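Local coordinates for protein bradyzoite pseudokinase 1 (Toxoplasma gondii, PDB 6M7Z) that is a pseudokinase, probably catalytically inactive, related to a divergent kinase that regulates parasitophorous vacuole membrane ultrastructure, at residues N243-L248 against D264-L269; D145-A150 against D293-G298; V133-E138 against E171-S176; N152-L157 against V239-L244. One frame throughout, in Å; residues are numbered along the deposited sequence.

Contact 1: N243-L248 against D264-L269; sequences NLVQLL and DHLELL. With EDO (1,2-ethanediol), chain G.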
loop_
_atom_site.group_PDB
_atom_site.type_symbol
_atom_site.label_atom_id
_atom_site.label_comp_id
_atom_site.label_asym_id
_atom_site.label_seq_id
_atom_site.Cartn_x
_atom_site.Cartn_y
_atom_site.Cartn_z
ATOM N N ASN A 243 -16.186 3.830 -5.963
ATOM C CA ASN A 243 -16.029 2.421 -6.273
ATOM C C ASN A 243 -16.577 1.600 -5.106
ATOM O O ASN A 243 -17.313 0.626 -5.306
ATOM C CB ASN A 243 -14.571 2.118 -6.632
ATOM C CG ASN A 243 -14.301 0.740 -7.194
ATOM O OD1 ASN A 243 -15.192 -0.094 -7.308
ATOM N ND2 ASN A 243 -13.047 0.473 -7.492
ATOM N N LEU A 244 -16.228 2.024 -3.885
ATOM C CA LEU A 244 -16.626 1.355 -2.655
ATOM C C LEU A 244 -18.164 1.353 -2.530
ATOM O O LEU A 244 -18.778 0.300 -2.288
ATOM C CB LEU A 244 -15.933 2.095 -1.512
ATOM C CG LEU A 244 -16.072 1.581 -0.086
ATOM C CD1 LEU A 244 -15.928 0.090 -0.012
ATOM C CD2 LEU A 244 -15.006 2.244 0.773
ATOM N N VAL A 245 -18.786 2.521 -2.739
ATOM C CA VAL A 245 -20.236 2.664 -2.665
ATOM C C VAL A 245 -20.927 1.795 -3.735
ATOM O O VAL A 245 -21.951 1.164 -3.462
ATOM C CB VAL A 245 -20.657 4.144 -2.788
ATOM C CG1 VAL A 245 -22.152 4.287 -3.009
ATOM C CG2 VAL A 245 -20.254 4.942 -1.566
ATOM N N GLN A 246 -20.400 1.766 -4.959
ATOM C CA GLN A 246 -20.979 0.942 -6.032
ATOM C C GLN A 246 -20.932 -0.546 -5.641
ATOM O O GLN A 246 -21.839 -1.299 -5.972
ATOM C CB GLN A 246 -20.250 1.158 -7.367
ATOM C CG GLN A 246 -20.507 2.514 -8.014
ATOM C CD GLN A 246 -19.486 2.861 -9.071
ATOM O OE1 GLN A 246 -18.486 2.172 -9.233
ATOM N NE2 GLN A 246 -19.733 3.931 -9.809
ATOM N N LEU A 247 -19.870 -0.979 -4.949
ATOM C CA LEU A 247 -19.719 -2.400 -4.618
ATOM C C LEU A 247 -20.674 -2.807 -3.491
ATOM O O LEU A 247 -21.133 -3.944 -3.487
ATOM C CB LEU A 247 -18.273 -2.686 -4.217
ATOM C CG LEU A 247 -17.257 -2.666 -5.362
ATOM C CD1 LEU A 247 -15.841 -2.783 -4.826
ATOM C CD2 LEU A 247 -17.537 -3.774 -6.359
ATOM N N LEU A 248 -20.961 -1.896 -2.543
ATOM C CA LEU A 248 -21.648 -2.260 -1.304
ATOM C C LEU A 248 -23.121 -1.822 -1.287
ATOM O O LEU A 248 -23.840 -2.217 -0.354
ATOM C CB LEU A 248 -20.911 -1.641 -0.122
ATOM C CG LEU A 248 -19.532 -2.231 0.196
ATOM C CD1 LEU A 248 -18.904 -1.505 1.372
ATOM C CD2 LEU A 248 -19.603 -3.721 0.492
ATOM N N ASP A 264 -26.988 4.489 5.968
ATOM C CA ASP A 264 -26.820 5.932 6.201
ATOM C C ASP A 264 -25.342 6.323 6.002
ATOM O O ASP A 264 -25.047 7.429 5.515
ATOM C CB ASP A 264 -27.404 6.361 7.556
ATOM C CG ASP A 264 -26.683 5.837 8.791
ATOM O OD1 ASP A 264 -26.267 4.653 8.784
ATOM O OD2 ASP A 264 -26.557 6.616 9.761
ATOM N N HIS A 265 -24.414 5.429 6.369
ATOM C CA HIS A 265 -22.972 5.635 6.107
ATOM C C HIS A 265 -22.710 5.716 4.598
ATOM O O HIS A 265 -21.956 6.572 4.155
ATOM C CB HIS A 265 -22.121 4.525 6.752
ATOM C CG HIS A 265 -21.952 4.633 8.234
ATOM N ND1 HIS A 265 -21.396 3.607 8.982
ATOM C CD2 HIS A 265 -22.316 5.591 9.116
ATOM C CE1 HIS A 265 -21.385 3.952 10.255
ATOM N NE2 HIS A 265 -21.945 5.166 10.366
ATOM N N LEU A 266 -23.338 4.821 3.823
ATOM C CA LEU A 266 -23.146 4.750 2.363
ATOM C C LEU A 266 -23.609 6.050 1.693
ATOM O O LEU A 266 -22.927 6.554 0.794
ATOM C CB LEU A 266 -23.901 3.555 1.777
ATOM C CG LEU A 266 -23.247 2.191 1.970
ATOM C CD1 LEU A 266 -24.174 1.060 1.538
ATOM C CD2 LEU A 266 -21.930 2.112 1.218
ATOM N N GLU A 267 -24.759 6.575 2.125
ATOM C CA GLU A 267 -25.330 7.778 1.527
ATOM C C GLU A 267 -24.391 8.962 1.813
ATOM O O GLU A 267 -24.116 9.777 0.925
ATOM C CB GLU A 267 -26.764 8.016 2.013
ATOM C CG GLU A 267 -27.749 6.960 1.527
ATOM C CD GLU A 267 -29.134 6.975 2.167
ATOM O OE1 GLU A 267 -29.656 8.072 2.433
ATOM O OE2 GLU A 267 -29.697 5.875 2.406
ATOM N N LEU A 268 -23.867 9.021 3.041
ATOM C CA LEU A 268 -22.951 10.092 3.449
ATOM C C LEU A 268 -21.625 9.989 2.671
ATOM O O LEU A 268 -21.092 11.008 2.222
ATOM C CB LEU A 268 -22.718 10.023 4.961
ATOM C CG LEU A 268 -23.894 10.479 5.832
ATOM C CD1 LEU A 268 -23.579 10.268 7.308
ATOM C CD2 LEU A 268 -24.277 11.938 5.555
ATOM N N LEU A 269 -21.103 8.764 2.493
ATOM C CA LEU A 269 -19.860 8.569 1.755
ATOM C C LEU A 269 -20.054 8.962 0.280
ATOM O O LEU A 269 -19.166 9.574 -0.322
ATOM C CB LEU A 269 -19.401 7.117 1.881
ATOM C CG LEU A 269 -18.046 6.805 1.236
ATOM C CD1 LEU A 269 -16.970 7.778 1.696
ATOM C CD2 LEU A 269 -17.608 5.384 1.526
HETATM C C1 EDO G . -12.546 -3.249 -7.224
HETATM O O1 EDO G . -11.275 -2.594 -7.189
HETATM C C2 EDO G . -13.261 -2.846 -8.501
HETATM O O2 EDO G . -14.673 -2.939 -8.304
#

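Contact 2: D145-A150 against D293-G298; sequences DVQVLA and DPLFEG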
loop_
_atom_site.group_PDB
_atom_site.type_symbol
_atom_site.label_atom_id
_atom_site.label_comp_id
_atom_site.label_asym_id
_atom_site.label_seq_id
_atom_site.Cartn_x
_atom_site.Cartn_y
_atom_site.Cartn_z
ATOM N N ASP A 145 -17.311 -1.945 8.327
ATOM C CA ASP A 145 -17.820 -0.661 8.749
ATOM C C ASP A 145 -17.302 0.384 7.742
ATOM O O ASP A 145 -16.108 0.697 7.701
ATOM C CB ASP A 145 -17.403 -0.400 10.200
ATOM C CG ASP A 145 -17.931 0.879 10.811
ATOM O OD1 ASP A 145 -18.190 1.824 10.054
ATOM O OD2 ASP A 145 -18.063 0.918 12.058
ATOM N N VAL A 146 -18.219 0.907 6.921
ATOM C CA VAL A 146 -17.912 1.835 5.835
ATOM C C VAL A 146 -17.279 3.120 6.393
ATOM O O VAL A 146 -16.346 3.677 5.815
ATOM C CB VAL A 146 -19.177 2.141 5.019
ATOM C CG1 VAL A 146 -18.977 3.289 4.048
ATOM C CG2 VAL A 146 -19.637 0.902 4.275
ATOM N N GLN A 147 -17.830 3.608 7.501
ATOM C CA GLN A 147 -17.402 4.857 8.099
ATOM C C GLN A 147 -15.922 4.757 8.502
ATOM O O GLN A 147 -15.128 5.651 8.220
ATOM C CB GLN A 147 -18.293 5.160 9.305
ATOM C CG GLN A 147 -17.950 6.459 10.010
ATOM C CD GLN A 147 -18.535 6.546 11.397
ATOM O OE1 GLN A 147 -18.764 5.535 12.065
ATOM N NE2 GLN A 147 -18.809 7.766 11.821
ATOM N N VAL A 148 -15.572 3.650 9.158
ATOM C CA VAL A 148 -14.241 3.466 9.728
ATOM C C VAL A 148 -13.238 3.174 8.607
ATOM O O VAL A 148 -12.100 3.640 8.671
ATOM C CB VAL A 148 -14.241 2.359 10.802
ATOM C CG1 VAL A 148 -12.832 2.066 11.313
ATOM C CG2 VAL A 148 -15.159 2.725 11.965
ATOM N N LEU A 149 -13.663 2.417 7.587
ATOM C CA LEU A 149 -12.784 2.078 6.463
ATOM C C LEU A 149 -12.395 3.357 5.722
ATOM O O LEU A 149 -11.218 3.593 5.436
ATOM C CB LEU A 149 -13.482 1.096 5.517
ATOM C CG LEU A 149 -12.679 0.704 4.274
ATOM C CD1 LEU A 149 -11.315 0.154 4.638
ATOM C CD2 LEU A 149 -13.432 -0.338 3.480
ATOM N N ALA A 150 -13.397 4.190 5.445
ATOM C CA ALA A 150 -13.193 5.448 4.740
ATOM C C ALA A 150 -12.242 6.346 5.535
ATOM O O ALA A 150 -11.374 6.981 4.967
ATOM C CB ALA A 150 -14.518 6.120 4.498
ATOM N N ASP A 293 -15.819 16.042 7.788
ATOM C CA ASP A 293 -17.085 15.742 7.123
ATOM C C ASP A 293 -18.020 15.082 8.137
ATOM O O ASP A 293 -17.563 14.379 9.045
ATOM C CB ASP A 293 -16.870 14.887 5.865
ATOM C CG ASP A 293 -18.116 14.679 5.014
ATOM O OD1 ASP A 293 -18.871 13.729 5.299
ATOM O OD2 ASP A 293 -18.335 15.483 4.072
ATOM N N PRO A 294 -19.354 15.319 8.027
ATOM C CA PRO A 294 -20.351 14.640 8.858
ATOM C C PRO A 294 -20.173 13.124 9.046
ATOM O O PRO A 294 -20.509 12.599 10.106
ATOM C CB PRO A 294 -21.658 14.887 8.093
ATOM C CG PRO A 294 -21.453 16.236 7.429
ATOM C CD PRO A 294 -19.971 16.320 7.138
ATOM N N LEU A 295 -19.659 12.439 8.017
ATOM C CA LEU A 295 -19.511 10.980 8.041
ATOM C C LEU A 295 -18.628 10.541 9.218
ATOM O O LEU A 295 -18.849 9.467 9.759
ATOM C CB LEU A 295 -18.910 10.514 6.709
ATOM C CG LEU A 295 -18.479 9.049 6.639
ATOM C CD1 LEU A 295 -19.683 8.134 6.877
ATOM C CD2 LEU A 295 -17.823 8.752 5.300
ATOM N N PHE A 296 -17.651 11.371 9.610
ATOM C CA PHE A 296 -16.605 10.957 10.564
ATOM C C PHE A 296 -16.821 11.520 11.978
ATOM O O PHE A 296 -15.955 11.335 12.835
ATOM C CB PHE A 296 -15.226 11.380 10.051
ATOM C CG PHE A 296 -14.898 10.884 8.670
ATOM C CD1 PHE A 296 -15.055 9.544 8.342
ATOM C CD2 PHE A 296 -14.433 11.753 7.695
ATOM C CE1 PHE A 296 -14.737 9.082 7.075
ATOM C CE2 PHE A 296 -14.127 11.292 6.424
ATOM C CZ PHE A 296 -14.269 9.956 6.124
ATOM N N GLU A 297 -17.956 12.174 12.239
ATOM C CA GLU A 297 -18.221 12.702 13.590
ATOM C C GLU A 297 -18.387 11.540 14.578
ATOM O O GLU A 297 -19.062 10.561 14.295
ATOM C CB GLU A 297 -19.425 13.645 13.600
ATOM C CG GLU A 297 -19.056 15.048 13.162
ATOM C CD GLU A 297 -20.227 15.939 12.814
ATOM O OE1 GLU A 297 -21.355 15.659 13.285
ATOM O OE2 GLU A 297 -20.001 16.904 12.065
ATOM N N GLY A 298 -17.733 11.682 15.732
ATOM C CA GLY A 298 -17.708 10.671 16.783
ATOM C C GLY A 298 -16.482 9.775 16.716
ATOM O O GLY A 298 -16.271 8.970 17.624
#

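Contact 3: V133-E138 against E171-S176; sequences VGDMLE and ELNSFS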
loop_
_atom_site.group_PDB
_atom_site.type_symbol
_atom_site.label_atom_id
_atom_site.label_comp_id
_atom_site.label_asym_id
_atom_site.label_seq_id
_atom_site.Cartn_x
_atom_site.Cartn_y
_atom_site.Cartn_z
ATOM N N VAL A 133 -8.311 -4.511 -0.739
ATOM C CA VAL A 133 -9.625 -4.104 -0.265
ATOM C C VAL A 133 -10.653 -4.206 -1.404
ATOM O O VAL A 133 -11.769 -4.670 -1.195
ATOM C CB VAL A 133 -9.578 -2.681 0.318
ATOM C CG1 VAL A 133 -10.986 -2.141 0.597
ATOM C CG2 VAL A 133 -8.743 -2.650 1.588
ATOM N N GLY A 134 -10.273 -3.743 -2.610
ATOM C CA GLY A 134 -11.181 -3.794 -3.758
ATOM C C GLY A 134 -11.632 -5.220 -4.060
ATOM O O GLY A 134 -12.822 -5.506 -4.165
ATOM N N ASP A 135 -10.656 -6.130 -4.177
ATOM C CA ASP A 135 -10.924 -7.543 -4.427
ATOM C C ASP A 135 -11.804 -8.137 -3.323
ATOM O O ASP A 135 -12.717 -8.881 -3.610
ATOM C CB ASP A 135 -9.629 -8.346 -4.536
ATOM C CG ASP A 135 -8.808 -7.988 -5.762
ATOM O OD1 ASP A 135 -9.357 -7.299 -6.673
ATOM O OD2 ASP A 135 -7.610 -8.369 -5.785
ATOM N N MET A 136 -11.507 -7.825 -2.063
ATOM C CA MET A 136 -12.247 -8.400 -0.962
ATOM C C MET A 136 -13.726 -7.997 -1.026
ATOM O O MET A 136 -14.603 -8.846 -0.821
ATOM C CB MET A 136 -11.670 -7.947 0.376
ATOM C CG MET A 136 -10.403 -8.647 0.736
ATOM S SD MET A 136 -9.665 -7.874 2.178
ATOM C CE MET A 136 -10.576 -8.702 3.485
ATOM N N LEU A 137 -13.995 -6.712 -1.299
ATOM C CA LEU A 137 -15.366 -6.219 -1.346
ATOM C C LEU A 137 -16.094 -6.774 -2.575
ATOM O O LEU A 137 -17.262 -7.037 -2.507
ATOM C CB LEU A 137 -15.362 -4.689 -1.383
ATOM C CG LEU A 137 -14.814 -4.002 -0.144
ATOM C CD1 LEU A 137 -14.936 -2.509 -0.268
ATOM C CD2 LEU A 137 -15.532 -4.479 1.094
ATOM N N GLU A 138 -15.376 -6.953 -3.684
ATOM C CA GLU A 138 -15.959 -7.363 -4.963
ATOM C C GLU A 138 -16.466 -8.811 -4.878
ATOM O O GLU A 138 -17.502 -9.136 -5.422
ATOM C CB GLU A 138 -14.937 -7.187 -6.088
ATOM C CG GLU A 138 -15.524 -7.409 -7.470
ATOM C CD GLU A 138 -14.631 -6.951 -8.600
ATOM O OE1 GLU A 138 -15.069 -6.064 -9.370
ATOM O OE2 GLU A 138 -13.507 -7.490 -8.705
ATOM N N GLU A 171 -6.211 3.686 -5.771
ATOM C CA GLU A 171 -7.429 2.952 -6.052
ATOM C C GLU A 171 -7.746 2.083 -4.829
ATOM O O GLU A 171 -6.934 1.965 -3.932
ATOM C CB GLU A 171 -7.302 2.167 -7.358
ATOM C CG GLU A 171 -6.183 1.144 -7.386
ATOM C CD GLU A 171 -6.026 0.325 -8.664
ATOM O OE1 GLU A 171 -6.803 -0.614 -8.831
ATOM O OE2 GLU A 171 -5.134 0.638 -9.496
ATOM N N LEU A 172 -8.923 1.463 -4.799
ATOM C CA LEU A 172 -9.270 0.599 -3.692
ATOM C C LEU A 172 -8.187 -0.441 -3.437
ATOM O O LEU A 172 -7.884 -0.736 -2.284
ATOM C CB LEU A 172 -10.608 -0.089 -3.950
ATOM C CG LEU A 172 -11.823 0.721 -3.513
ATOM C CD1 LEU A 172 -13.074 -0.075 -3.797
ATOM C CD2 LEU A 172 -11.751 1.078 -2.041
ATOM N N ASN A 173 -7.617 -1.002 -4.500
ATOM C CA ASN A 173 -6.622 -2.101 -4.362
ATOM C C ASN A 173 -5.242 -1.558 -3.949
ATOM O O ASN A 173 -4.328 -2.352 -3.743
ATOM C CB ASN A 173 -6.549 -2.969 -5.619
ATOM C CG ASN A 173 -7.686 -3.971 -5.726
ATOM O OD1 ASN A 173 -8.381 -4.284 -4.750
ATOM N ND2 ASN A 173 -7.886 -4.488 -6.925
ATOM N N SER A 174 -5.094 -0.239 -3.796
ATOM C CA SER A 174 -3.917 0.329 -3.180
ATOM C C SER A 174 -3.879 -0.054 -1.699
ATOM O O SER A 174 -2.823 -0.083 -1.112
ATOM C CB SER A 174 -3.872 1.831 -3.333
ATOM O OG SER A 174 -3.814 2.223 -4.692
ATOM N N PHE A 175 -5.051 -0.317 -1.122
ATOM C CA PHE A 175 -5.228 -0.623 0.272
ATOM C C PHE A 175 -5.288 -2.140 0.442
ATOM O O PHE A 175 -5.904 -2.843 -0.366
ATOM C CB PHE A 175 -6.489 0.062 0.806
ATOM C CG PHE A 175 -6.427 1.574 0.775
ATOM C CD1 PHE A 175 -5.882 2.292 1.826
ATOM C CD2 PHE A 175 -6.892 2.278 -0.322
ATOM C CE1 PHE A 175 -5.822 3.677 1.785
ATOM C CE2 PHE A 175 -6.820 3.661 -0.370
ATOM C CZ PHE A 175 -6.291 4.360 0.680
ATOM N N SER A 176 -4.643 -2.637 1.501
ATOM C CA SER A 176 -4.673 -4.062 1.810
ATOM C C SER A 176 -4.865 -4.276 3.319
ATOM O O SER A 176 -4.665 -3.380 4.128
ATOM C CB SER A 176 -3.456 -4.756 1.280
ATOM O OG SER A 176 -2.287 -4.381 1.988
#

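Contact 4: N152-L157 against V239-L244; sequences NMVAAL and VAFRNL. With EDO (1,2-ethanediol), chain G.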
loop_
_atom_site.group_PDB
_atom_site.type_symbol
_atom_site.label_atom_id
_atom_site.label_comp_id
_atom_site.label_asym_id
_atom_site.label_seq_id
_atom_site.Cartn_x
_atom_site.Cartn_y
_atom_site.Cartn_z
ATOM N N ASN A 152 -10.011 5.334 7.817
ATOM C CA ASN A 152 -8.726 4.607 7.758
ATOM C C ASN A 152 -7.988 4.999 6.458
ATOM O O ASN A 152 -6.786 5.289 6.464
ATOM C CB ASN A 152 -8.985 3.102 7.930
ATOM C CG ASN A 152 -7.756 2.258 8.237
ATOM O OD1 ASN A 152 -6.669 2.505 7.714
ATOM N ND2 ASN A 152 -7.922 1.229 9.062
ATOM N N MET A 153 -8.740 5.078 5.350
ATOM C CA MET A 153 -8.170 5.351 4.045
ATOM C C MET A 153 -7.679 6.802 3.952
ATOM O O MET A 153 -6.542 7.037 3.487
ATOM C CB MET A 153 -9.174 5.056 2.926
ATOM C CG MET A 153 -9.303 3.568 2.603
ATOM S SD MET A 153 -10.863 3.098 1.810
ATOM C CE MET A 153 -10.635 3.839 0.196
ATOM N N VAL A 154 -8.505 7.757 4.400
ATOM C CA VAL A 154 -8.132 9.188 4.428
ATOM C C VAL A 154 -6.893 9.378 5.316
ATOM O O VAL A 154 -5.975 10.100 4.958
ATOM C CB VAL A 154 -9.286 10.085 4.926
ATOM C CG1 VAL A 154 -8.867 11.538 5.045
ATOM C CG2 VAL A 154 -10.514 10.008 4.056
ATOM N N ALA A 155 -6.898 8.746 6.489
ATOM C CA ALA A 155 -5.821 8.896 7.459
ATOM C C ALA A 155 -4.509 8.394 6.851
ATOM O O ALA A 155 -3.461 8.989 7.060
ATOM C CB ALA A 155 -6.141 8.150 8.735
ATOM N N ALA A 156 -4.593 7.274 6.125
ATOM C CA ALA A 156 -3.418 6.634 5.546
ATOM C C ALA A 156 -2.779 7.585 4.523
ATOM O O ALA A 156 -1.554 7.798 4.536
ATOM C CB ALA A 156 -3.799 5.317 4.939
ATOM N N LEU A 157 -3.624 8.184 3.678
ATOM C CA LEU A 157 -3.174 9.127 2.664
ATOM C C LEU A 157 -2.519 10.348 3.328
ATOM O O LEU A 157 -1.452 10.800 2.901
ATOM C CB LEU A 157 -4.369 9.567 1.810
ATOM C CG LEU A 157 -4.029 10.497 0.645
ATOM C CD1 LEU A 157 -2.909 9.923 -0.194
ATOM C CD2 LEU A 157 -5.247 10.744 -0.216
ATOM N N VAL A 239 -12.667 8.747 -6.238
ATOM C CA VAL A 239 -13.040 7.705 -7.184
ATOM C C VAL A 239 -13.063 6.352 -6.470
ATOM O O VAL A 239 -13.929 5.528 -6.737
ATOM C CB VAL A 239 -12.109 7.696 -8.418
ATOM C CG1 VAL A 239 -12.267 6.430 -9.254
ATOM C CG2 VAL A 239 -12.308 8.933 -9.260
ATOM N N ALA A 240 -12.112 6.125 -5.565
ATOM C CA ALA A 240 -12.069 4.871 -4.820
ATOM C C ALA A 240 -13.297 4.745 -3.903
ATOM O O ALA A 240 -13.840 3.654 -3.726
ATOM C CB ALA A 240 -10.766 4.768 -4.059
ATOM N N PHE A 241 -13.717 5.859 -3.309
ATOM C CA PHE A 241 -14.893 5.878 -2.450
ATOM C C PHE A 241 -16.149 5.589 -3.271
ATOM O O PHE A 241 -17.023 4.827 -2.835
ATOM C CB PHE A 241 -15.020 7.210 -1.712
ATOM C CG PHE A 241 -14.065 7.401 -0.560
ATOM C CD1 PHE A 241 -13.428 6.337 0.043
ATOM C CD2 PHE A 241 -13.837 8.673 -0.051
ATOM C CE1 PHE A 241 -12.525 6.545 1.063
ATOM C CE2 PHE A 241 -12.950 8.876 0.994
ATOM C CZ PHE A 241 -12.306 7.807 1.550
ATOM N N ARG A 242 -16.217 6.172 -4.468
ATOM C CA ARG A 242 -17.319 5.916 -5.375
ATOM C C ARG A 242 -17.362 4.416 -5.702
ATOM O O ARG A 242 -18.434 3.811 -5.705
ATOM C CB ARG A 242 -17.189 6.786 -6.627
ATOM C CG ARG A 242 -18.304 6.589 -7.638
ATOM C CD ARG A 242 -19.729 6.692 -7.100
ATOM N NE ARG A 242 -20.022 7.974 -6.467
ATOM C CZ ARG A 242 -20.211 9.124 -7.126
ATOM N NH1 ARG A 242 -20.125 9.161 -8.445
ATOM N NH2 ARG A 242 -20.449 10.235 -6.447
ATOM N N ASN A 243 -16.186 3.830 -5.963
ATOM C CA ASN A 243 -16.029 2.421 -6.273
ATOM C C ASN A 243 -16.577 1.600 -5.106
ATOM O O ASN A 243 -17.313 0.626 -5.306
ATOM C CB ASN A 243 -14.571 2.118 -6.632
ATOM C CG ASN A 243 -14.301 0.740 -7.194
ATOM O OD1 ASN A 243 -15.192 -0.094 -7.308
ATOM N ND2 ASN A 243 -13.047 0.473 -7.492
ATOM N N LEU A 244 -16.228 2.024 -3.885
ATOM C CA LEU A 244 -16.626 1.355 -2.655
ATOM C C LEU A 244 -18.164 1.353 -2.530
ATOM O O LEU A 244 -18.778 0.300 -2.288
ATOM C CB LEU A 244 -15.933 2.095 -1.512
ATOM C CG LEU A 244 -16.072 1.581 -0.086
ATOM C CD1 LEU A 244 -15.928 0.090 -0.012
ATOM C CD2 LEU A 244 -15.006 2.244 0.773
HETATM C C1 EDO G . -12.546 -3.249 -7.224
HETATM O O1 EDO G . -11.275 -2.594 -7.189
HETATM C C2 EDO G . -13.261 -2.846 -8.501
HETATM O O2 EDO G . -14.673 -2.939 -8.304
#

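Contact 1: N243-L248 against D264-L269
Val245 laps over the branched end of Leu269, its CG2 lying 4.0 Å from Leu269 CG, the two side chains lying alongside and pointing opposite ways. This is helix-helix packing in the C-lobe of a protein-kinase fold: helix 230-248 corresponds by topology to helix F and helix 263-276 to helix H. The two segments run roughly antiparallel, with their axes 10.0 Å apart at closest and 147° between their directions. Next to Val245 in the chain, Leu244 meets the same leucine crosswise, CD2 of Leu244 to CD2 of Leu269 at 4.1 Å. The two methyls of Leu266 divide the work: CD2 rests against Leu248 CB at 4.1 Å, while CD1 sits 3.8 Å from Leu248 O on the last turn of its helix. No hydrogen bond crosses; apolar side chains carry the join, with methyls also resting near backbone carbonyl oxygens. Val146 of helix 146-161 touches Leu248, Leu266 and Leu269. On another side of helix 230-248, a 1,2-ethanediol probably from the crystallisation liquor donates from O2 to Asn243 OD1 at 3.1 Å and also lies against Leu247 CD2.

Contact 2: D145-A150 against D293-G298
Gln147 and Leu295 pass side by side, running in opposing senses, and the glutamine amide comes to lie beside the leucine's backbone. With CG anti to the backbone N (chi1 -179°) and the chain extended beyond it, Gln147 donates from NE2 to Leu295 O at 2.7 Å. The approach lies in the carbonyl plane and is moderately bent, with 150° at the hydrogen. Its aliphatic part is used too: Gln147 CG packs on Leu295 CD1 at 4.0 Å. Phe296 presents its ring edge to the helix. CE1 of Phe296 lies 3.6 Å from Gln147 O and 3.9 Å from Ala150 CB, both near the ring plane, while Leu295 CB stands over one face, toward the rim.

Each segment is shaped by an aspartate. Asp145 is the N-cap of helix 146-161, where OD1 takes weak bonds from the backbone N of Gln147 and Val148. Asp293 closes an Asx turn, Leu295 N to Asp293 OD1 at 3.1 Å, which leads into the short 3-10 turn carrying Leu295 and Phe296; its other oxygen, OD2, pairs with Lys275.

The segment 293-298 follows helix 287-291, near the C-terminal boundary of the kinase C-lobe, and lies against the first turns of helix 146-161. From helix 263-276, His265 packs on Asp145 and Gln147, and Leu269 on Val146 and Leu295; Phe241 of helix 230-248 reaches Ala150.

Contact 3: V133-E138 against E171-S176
Asn173 and Asp135 both turn CG anti to their own carbonyl carbons (chi1 -79° for Asn173), which brings the carboxamide and the carboxylate together beside the start of helix 133-138; the two side chains meet nearly perpendicular. The setting is the hinge side of the kinase C-lobe: by topology this helix corresponds to helix D, and 171-176 to the end of the catalytic-loop region, running into strand 175-177.

The carboxamide grips the helix at two points. Asn173 OD1 accepts from Asp135 N at 3.0 Å, in its carbonyl plane and on a lone pair. Its ND2 donates to Asp135 OD1 at 3.2 Å, coming from above the carboxylate, whose plane is turned 70° from that of the amide. Held by both its ends, the amide has its rotation defined, and the N-H of Asp135, together with the carboxylate, may polarise it.

Gly134 has no side chain, which allows its CA to sit 3.8 Å from Leu172 CB. Leu172 in turn reaches on to Asn243 and Leu247 of helix 230-248, while the ring of Phe175 leads off toward Met153 of helix 146-161.

Val133 joins the helix to the strand. Its CG2 presses on Phe175 CB at 3.6 Å, and CG1 lies farther off, near Leu172 CD2. Beside them Val133 N donates to Phe175 O at 3.0 Å, nearly straight at 163°, with the donor lying off the carbonyl plane.

Contact 4: N152-L157 against V239-L244
Met153 faces Phe241 between two nearly antiparallel helices whose segment axes stay 12.3 Å apart at closest, with 161° between their directions; the nearest CA atoms, those of Met153 and Phe241, are 9.4 Å apart. At that spacing much of the gap is bridged by Met153 and Phe241, which reach past one another from opposing helices. Met153 bends at its thioether (chi3 71°), which carries CE to 3.4 Å from Phe241 CE1, an oblique approach to the ring. Its sulphur lies near the ring plane: SD of Met153 is 5.2 Å from the centroid of the Phe241 ring and 86° off the normal, a Met-aromatic contact at the edge. Val154 comes to another part of the same rim, set across Phe241 with CG2 3.8 Å from CZ. More distant contacts widen the patch, with Met153 CE near Ala240 CB and Met153 SD near Leu244 CD2.

By topology the pair matches helices E (146-161) and F (230-248) of the kinase C-lobe. Phe241 also touches Leu269, Ser273 and Met276 of helix 263-276, and Val154 meets Ile287, Ile290 and Met291 of helix 287-291, so the ring lies where several helices converge. No hydrogen bond spans the two segments; their cohesion comes from dispersion and the sulphur-aromatic contact, and all five touching residues are buried, as expected of hydrophobic core packing.

All four contacts lie in the helical C-lobe of the kinase fold. Contacts 1, 2 and 4 cluster with centres about 11 Å apart; contact 3 lies about 10 Å from contact 4 and about 18 Å from contact 2. Helix 230-248 serves contacts 1 and 4, sharing Asn243 and Leu244, and helix 146-161 serves contacts 2 and 4. Along the chain, contacts 1 and 4 are nested inside the loop closed by contact 2, while contact 3 crosses both 2 and 4 and closes before contact 1 opens. Helix 133-138 and the segment 171-176 of contact 3 both pack on helix 230-248, joining contact 3 to the core of contacts 1 and 4.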